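Long-range contact in ribonucleoside-diphosphate reductase, alpha chain (Actinobacillus ureae ATCC 25976, PDB 6DQX), which probably reduces ribonucleoside diphosphates to their deoxy forms as the catalytic subunit of a class Id ribonucleotide reductase: residues I117-T121 with F160-F164. Sequence-based numbering, arbitrary orientation.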
loop_
_atom_site.group_PDB
_atom_site.type_symbol
_atom_site.label_atom_id
_atom_site.label_comp_id
_atom_site.label_asym_id
_atom_site.label_seq_id
_atom_site.Cartn_x
_atom_site.Cartn_y
_atom_site.Cartn_z
ATOM N N ILE A 117 -7.736 2.637 6.543
ATOM C CA ILE A 117 -7.276 2.323 5.192
ATOM C C ILE A 117 -5.956 1.549 5.232
ATOM O O ILE A 117 -5.801 0.575 4.495
ATOM C CB ILE A 117 -7.238 3.587 4.293
ATOM C CG1 ILE A 117 -8.673 4.071 4.033
ATOM C CG2 ILE A 117 -6.537 3.350 2.966
ATOM C CD1 ILE A 117 -8.752 5.534 3.659
ATOM N N MET A 118 -5.002 1.946 6.092
ATOM C CA MET A 118 -3.754 1.184 6.191
ATOM C C MET A 118 -3.915 -0.207 6.811
ATOM O O MET A 118 -3.221 -1.156 6.405
ATOM C CB MET A 118 -2.666 1.959 6.949
ATOM C CG MET A 118 -2.198 3.234 6.269
ATOM S SD MET A 118 -1.880 3.137 4.496
ATOM C CE MET A 118 -3.264 3.978 3.886
ATOM N N VAL A 119 -4.819 -0.342 7.769
ATOM C CA VAL A 119 -5.136 -1.662 8.338
ATOM C C VAL A 119 -5.582 -2.624 7.219
ATOM O O VAL A 119 -5.051 -3.725 7.090
ATOM C CB VAL A 119 -6.221 -1.585 9.429
ATOM C CG1 VAL A 119 -6.769 -2.969 9.765
ATOM C CG2 VAL A 119 -5.684 -0.905 10.695
ATOM N N THR A 120 -6.496 -2.151 6.388
ATOM C CA THR A 120 -7.007 -2.940 5.263
ATOM C C THR A 120 -5.927 -3.206 4.212
ATOM O O THR A 120 -5.824 -4.311 3.708
ATOM C CB THR A 120 -8.244 -2.281 4.629
ATOM O OG1 THR A 120 -9.165 -1.943 5.657
ATOM C CG2 THR A 120 -8.913 -3.230 3.600
ATOM N N THR A 121 -5.075 -2.209 3.938
ATOM C CA THR A 121 -3.964 -2.376 3.015
ATOM C C THR A 121 -3.031 -3.521 3.435
ATOM O O THR A 121 -2.660 -4.370 2.616
ATOM C CB THR A 121 -3.174 -1.030 2.852
ATOM O OG1 THR A 121 -4.066 -0.031 2.362
ATOM C CG2 THR A 121 -2.063 -1.147 1.879
ATOM N N PHE A 160 -8.411 5.926 -3.228
ATOM C CA PHE A 160 -7.882 4.842 -2.382
ATOM C C PHE A 160 -7.892 3.455 -3.041
ATOM O O PHE A 160 -7.076 2.600 -2.696
ATOM C CB PHE A 160 -8.573 4.798 -1.016
ATOM C CG PHE A 160 -8.330 6.023 -0.210
ATOM C CD1 PHE A 160 -7.038 6.332 0.232
ATOM C CD2 PHE A 160 -9.344 6.895 0.046
ATOM C CE1 PHE A 160 -6.802 7.483 0.937
ATOM C CE2 PHE A 160 -9.117 8.060 0.753
ATOM C CZ PHE A 160 -7.839 8.349 1.206
ATOM N N SER A 161 -8.792 3.228 -3.992
ATOM C CA SER A 161 -8.785 1.949 -4.739
ATOM C C SER A 161 -7.465 1.718 -5.478
ATOM O O SER A 161 -7.048 0.586 -5.628
ATOM C CB SER A 161 -9.974 1.853 -5.709
ATOM O OG SER A 161 -9.736 2.513 -6.948
ATOM N N LYS A 162 -6.758 2.804 -5.855
ATOM C CA LYS A 162 -5.447 2.703 -6.504
ATOM C C LYS A 162 -4.434 1.989 -5.636
ATOM O O LYS A 162 -3.596 1.250 -6.123
ATOM C CB LYS A 162 -4.915 4.096 -6.934
ATOM C CG LYS A 162 -5.815 4.776 -7.939
ATOM C CD LYS A 162 -5.146 5.934 -8.673
ATOM C CE LYS A 162 -4.963 7.128 -7.781
ATOM N NZ LYS A 162 -4.422 8.300 -8.529
ATOM N N LEU A 163 -4.545 2.151 -4.327
ATOM C CA LEU A 163 -3.662 1.484 -3.405
ATOM C C LEU A 163 -3.826 -0.035 -3.444
ATOM O O LEU A 163 -2.866 -0.794 -3.451
ATOM C CB LEU A 163 -3.964 2.018 -2.011
ATOM C CG LEU A 163 -3.084 1.733 -0.825
ATOM C CD1 LEU A 163 -1.603 1.812 -1.163
ATOM C CD2 LEU A 163 -3.476 2.732 0.262
ATOM N N PHE A 164 -5.073 -0.487 -3.514
ATOM C CA PHE A 164 -5.331 -1.929 -3.498
ATOM C C PHE A 164 -4.971 -2.578 -4.823
ATOM O O PHE A 164 -4.434 -3.681 -4.850
ATOM C CB PHE A 164 -6.777 -2.165 -3.077
ATOM C CG PHE A 164 -7.031 -1.732 -1.670
ATOM C CD1 PHE A 164 -6.720 -2.589 -0.620
ATOM C CD2 PHE A 164 -7.475 -0.448 -1.380
ATOM C CE1 PHE A 164 -6.894 -2.183 0.697
ATOM C CE2 PHE A 164 -7.649 -0.032 -0.065
ATOM C CZ PHE A 164 -7.360 -0.908 0.979
#
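Ile117 sets its CD1 methyl squarely over the Phe160 ring, 3.6 Å from the ring centroid and 2° off the normal, a CH-pi contact nearly equidistant from all six ring carbons. Its other branch, CG2, anti to the backbone N (CG1 has chi1 -68°), turns to Leu163 CD2. That leucine methyl is shared: Met118, its chain bent at chi2 and chi3, brings CE to 3.8 Å from Leu163 CD2, and Thr121 OG1 lies 3.5 Å from the same carbon. The Phe164 ring reaches across to the threonines, with Thr120 CG2 3.7 Å from Phe164 CE1 and Thr121 OG1 just as near Phe164 CZ. Both hydroxyls turn back to their own helix: Thr121 OG1 donates to Ile117 O (2.8 Å), above the carbonyl plane and beside the bond from Thr121 N, and Thr120 OG1 bonds to Glu116 O and also to Arg335 NH2. Phe181 and Phe138 meet the Phe164 ring, while Val170 and Val167 of the second subunit pack on Phe160 and Leu163. Segments 117-121 and 160-164 run nearly parallel (21°), their buried, largely apolar seam reaching the subunit interface; helices 114-130 and 156-170 are successive beta-alpha-beta crossovers, side by side in the ribonucleotide reductase barrel.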